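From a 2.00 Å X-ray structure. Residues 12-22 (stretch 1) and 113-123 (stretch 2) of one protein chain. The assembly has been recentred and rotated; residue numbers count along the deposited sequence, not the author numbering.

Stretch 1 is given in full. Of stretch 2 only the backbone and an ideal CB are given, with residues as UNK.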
# COMPACT_ATOMS: atom_id res chain seq x y z
N GLY A 12 13.50 2.86 9.75
CA GLY A 12 13.30 4.26 9.34
C GLY A 12 12.29 4.31 8.24
O GLY A 12 11.21 3.81 8.39
N ARG A 13 12.66 4.88 7.10
CA ARG A 13 11.79 5.04 5.97
C ARG A 13 12.36 4.30 4.76
O ARG A 13 13.57 4.18 4.62
CB ARG A 13 11.60 6.52 5.65
CG ARG A 13 10.95 7.27 6.80
CD ARG A 13 10.97 8.78 6.59
NE ARG A 13 12.32 9.33 6.70
CZ ARG A 13 12.73 10.48 6.15
NH1 ARG A 13 11.90 11.28 5.45
NH2 ARG A 13 14.00 10.86 6.33
N ALA A 14 11.47 3.78 3.92
CA ALA A 14 11.83 3.11 2.66
C ALA A 14 11.94 4.17 1.57
O ALA A 14 11.12 5.12 1.52
CB ALA A 14 10.80 2.08 2.26
N LYS A 15 12.97 4.05 0.72
CA LYS A 15 13.10 4.89 -0.45
C LYS A 15 12.24 4.26 -1.54
O LYS A 15 12.55 3.21 -1.99
CB LYS A 15 14.56 5.05 -0.88
CG LYS A 15 15.30 6.04 0.04
CD LYS A 15 16.81 6.05 -0.15
CE LYS A 15 17.20 6.76 -1.45
NZ LYS A 15 18.68 6.85 -1.59
N VAL A 16 11.16 4.93 -1.92
CA VAL A 16 10.19 4.38 -2.88
C VAL A 16 9.92 5.40 -3.97
O VAL A 16 9.54 6.53 -3.67
CB VAL A 16 8.82 4.02 -2.22
CG1 VAL A 16 7.89 3.33 -3.21
CG2 VAL A 16 9.02 3.09 -1.02
N PRO A 17 10.05 4.98 -5.24
CA PRO A 17 9.81 5.93 -6.32
C PRO A 17 8.35 6.35 -6.40
O PRO A 17 7.46 5.55 -6.06
CB PRO A 17 10.23 5.16 -7.57
CG PRO A 17 10.32 3.74 -7.19
CD PRO A 17 10.47 3.65 -5.73
N VAL A 18 8.13 7.61 -6.78
CA VAL A 18 6.80 8.14 -7.02
C VAL A 18 6.21 7.74 -8.40
O VAL A 18 6.82 8.00 -9.42
CB VAL A 18 6.84 9.69 -6.91
CG1 VAL A 18 5.51 10.33 -7.35
CG2 VAL A 18 7.21 10.08 -5.49
N ILE A 19 5.02 7.09 -8.40
CA ILE A 19 4.20 6.80 -9.61
C ILE A 19 2.84 7.41 -9.39
O ILE A 19 2.20 7.12 -8.37
CB ILE A 19 4.01 5.31 -9.88
CG1 ILE A 19 5.33 4.65 -10.15
CG2 ILE A 19 3.09 5.07 -11.09
CD1 ILE A 19 5.30 3.13 -10.26
N MET A 20 2.40 8.28 -10.29
CA MET A 20 1.10 8.96 -10.13
C MET A 20 0.03 8.09 -10.76
O MET A 20 0.30 7.33 -11.71
CB MET A 20 1.12 10.34 -10.78
CG MET A 20 2.22 11.27 -10.27
SD MET A 20 1.97 11.81 -8.56
CE MET A 20 0.49 12.83 -8.67
N GLN A 21 -1.19 8.14 -10.21
CA GLN A 21 -2.33 7.51 -10.89
C GLN A 21 -2.62 8.34 -12.14
O GLN A 21 -2.65 9.58 -12.06
CB GLN A 21 -3.56 7.43 -9.99
CG GLN A 21 -4.20 8.77 -9.62
CD GLN A 21 -5.15 8.66 -8.45
OE1 GLN A 21 -5.26 7.63 -7.83
NE2 GLN A 21 -5.83 9.75 -8.14
N MET A 22 -2.83 7.67 -13.28
CA MET A 22 -3.17 8.39 -14.54
C MET A 22 -4.61 8.86 -14.53
O MET A 22 -4.92 9.86 -15.13
CB MET A 22 -2.90 7.53 -15.77
CG MET A 22 -1.40 7.26 -15.97
SD MET A 22 -0.18 8.64 -15.78
CE MET A 22 -0.86 10.16 -16.49
N UNK A 113 4.30 11.34 9.01
CA UNK A 113 4.24 10.12 8.20
C UNK A 113 4.64 10.46 6.76
O UNK A 113 4.27 11.52 6.23
CB UNK A 113 2.84 9.50 8.24
N UNK A 114 5.41 9.57 6.15
CA UNK A 114 5.94 9.77 4.80
C UNK A 114 5.28 8.79 3.80
O UNK A 114 5.47 7.55 3.86
CB UNK A 114 7.46 9.59 4.80
N UNK A 115 4.56 9.39 2.87
CA UNK A 115 3.63 8.71 1.98
C UNK A 115 3.92 9.09 0.52
O UNK A 115 4.35 10.21 0.23
CB UNK A 115 2.19 9.06 2.35
N UNK A 116 3.75 8.13 -0.38
CA UNK A 116 3.60 8.40 -1.83
C UNK A 116 2.13 8.23 -2.12
O UNK A 116 1.61 7.12 -2.12
CB UNK A 116 4.46 7.48 -2.70
N UNK A 117 1.44 9.37 -2.24
CA UNK A 117 0.04 9.43 -2.56
C UNK A 117 -0.09 9.46 -4.11
O UNK A 117 0.41 10.38 -4.75
CB UNK A 117 -0.61 10.65 -1.91
N UNK A 118 -0.80 8.47 -4.71
CA UNK A 118 -0.91 8.45 -6.19
C UNK A 118 -1.62 9.67 -6.80
O UNK A 118 -1.42 9.96 -7.97
CB UNK A 118 -1.66 7.19 -6.62
N UNK A 119 -2.42 10.37 -6.00
CA UNK A 119 -3.06 11.64 -6.41
C UNK A 119 -2.21 12.86 -6.22
O UNK A 119 -2.50 13.89 -6.80
CB UNK A 119 -4.36 11.84 -5.63
N UNK A 120 -1.19 12.81 -5.35
CA UNK A 120 -0.42 14.01 -5.00
C UNK A 120 1.09 13.90 -5.14
O UNK A 120 1.72 14.92 -5.21
CB UNK A 120 -0.74 14.40 -3.55
N UNK A 121 1.66 12.69 -5.25
CA UNK A 121 3.11 12.52 -5.21
C UNK A 121 3.59 12.25 -3.77
O UNK A 121 2.82 11.77 -2.91
CB UNK A 121 3.80 13.76 -5.78
N UNK A 122 4.86 12.54 -3.52
CA UNK A 122 5.45 12.32 -2.20
C UNK A 122 5.08 13.44 -1.19
O UNK A 122 5.37 14.61 -1.43
CB UNK A 122 6.97 12.22 -2.33
N UNK A 123 4.40 13.07 -0.11
CA UNK A 123 3.92 14.04 0.88
C UNK A 123 4.32 13.67 2.32
O UNK A 123 4.68 12.50 2.62
CB UNK A 123 2.40 14.16 0.79

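Position 113 turns its CA-to-CB bond away from stretch 1, which offers nothing within reach, so many residues would fit; it is Ala-113.

Position 114 points toward stretch 1, and its ideal CB lies 4.0 Å from CD of Arg-13. The arginine side chain invites an acid, or a flat ring over which methylene and guanidinium can both lie. The residue is Tyr-114, with chi1 in m. Arg-13 CZ sits 4.3 Å from the centroid of the Tyr-114 ring, almost on the ring normal, a cation-pi contact, while Arg-13 CD makes a CH-pi contact at 3.9 Å from the same centroid.

Position 115 is out of reach, and its extended backbone suits a beta-branched residue: Ile-115.

Position 116 points toward stretch 1 where carbonyl oxygens gather: the ideal CB is 4.9 Å from Pro-17 O and 5.3 Å from Val-16 O. A side chain with a donor one atom beyond the reach of a hydroxyl on CB is wanted, as in the amide of asparagine; a folded glutamine might also serve, but a carboxylate would set charge against oxygen. Asn-116 extends its amide so that ND2 donates a hydrogen bond to Val-16 O at 2.8 Å. Its OD1 lies 3.6 Å from Val-18 CG2 and is hydrogen-bonded elsewhere in the structure.

Position 117 points away, so stretch 1 sets little limit on the choice. In Asp-117, OD1 accepts a 2.8 Å hydrogen bond from the backbone N of position 119, bracing the turn that follows.

At position 118, phi of -62° permits proline, and the ideal CB lies 3.7 Å from Gln-21 N and 4.2 Å from Ile-19 O, favouring something compact. Pro-118 packs its CB 3.8 Å from Gln-21 OE1. Its carbonyl O accepts a 2.9 Å hydrogen bond from Gln-21 N, a link between backbones that does not depend on the side chain.

Position 119 points away overall, yet its ideal CB is already 3.6 Å from Gln-21 NE2. A small residue suffices, and Ala-119 touches that NE2 with CB at 3.5 Å.

Position 120 points away into space free of stretch 1, where a long polar chain is at ease: Lys-120.

Position 121 has phi/psi of 92/-157°, at which a CB would jam against the preceding carbonyl oxygen. Glycine is called for, and it is Gly-121; Met-20 SD lies 3.4 Å from Gly-121 N.

Position 122 points sideways, its ideal CB 3.8 Å from Val-18 CG2. Several residues could offer that methylene; Asp-122 does so with CB 3.8 Å from Val-18 CG2.

Position 123 is out of reach; its extended backbone suits a beta-branched residue, among others; it is Val-123.

Stretch 2 113-123: AYINDPAKGDV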
# COMPACT_ATOMS: atom_id res chain seq x y z
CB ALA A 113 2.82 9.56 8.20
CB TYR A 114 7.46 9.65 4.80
CG TYR A 114 8.12 10.80 5.51
CD1 TYR A 114 8.21 10.83 6.90
CD2 TYR A 114 8.60 11.91 4.80
CE1 TYR A 114 8.79 11.91 7.57
CE2 TYR A 114 9.19 12.99 5.46
CZ TYR A 114 9.28 12.99 6.84
OH TYR A 114 9.84 14.06 7.47
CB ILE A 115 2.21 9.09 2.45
CG1 ILE A 115 1.86 8.28 3.71
CG2 ILE A 115 1.17 8.93 1.37
CD1 ILE A 115 0.69 8.80 4.47
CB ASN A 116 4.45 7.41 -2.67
CG ASN A 116 5.94 7.78 -2.70
OD1 ASN A 116 6.33 8.88 -2.25
ND2 ASN A 116 6.80 6.85 -3.18
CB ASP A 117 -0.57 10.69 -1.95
CG ASP A 117 -2.06 10.81 -2.21
OD1 ASP A 117 -2.62 10.26 -3.20
OD2 ASP A 117 -2.71 11.47 -1.39
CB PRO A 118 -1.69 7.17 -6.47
CG PRO A 118 -1.60 6.35 -5.26
CD PRO A 118 -1.39 7.28 -4.09
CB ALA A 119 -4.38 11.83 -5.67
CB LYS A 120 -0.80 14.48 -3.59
CG LYS A 120 -2.24 14.96 -3.51
CD LYS A 120 -2.54 15.83 -2.29
CE LYS A 120 -2.54 15.05 -0.98
NZ LYS A 120 -2.13 15.92 0.16
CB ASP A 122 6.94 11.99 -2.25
CG ASP A 122 7.79 13.15 -2.66
OD1 ASP A 122 7.61 13.64 -3.77
OD2 ASP A 122 8.66 13.55 -1.89
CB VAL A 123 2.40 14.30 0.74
CG1 VAL A 123 2.13 15.03 -0.56
CG2 VAL A 123 1.60 13.02 0.77
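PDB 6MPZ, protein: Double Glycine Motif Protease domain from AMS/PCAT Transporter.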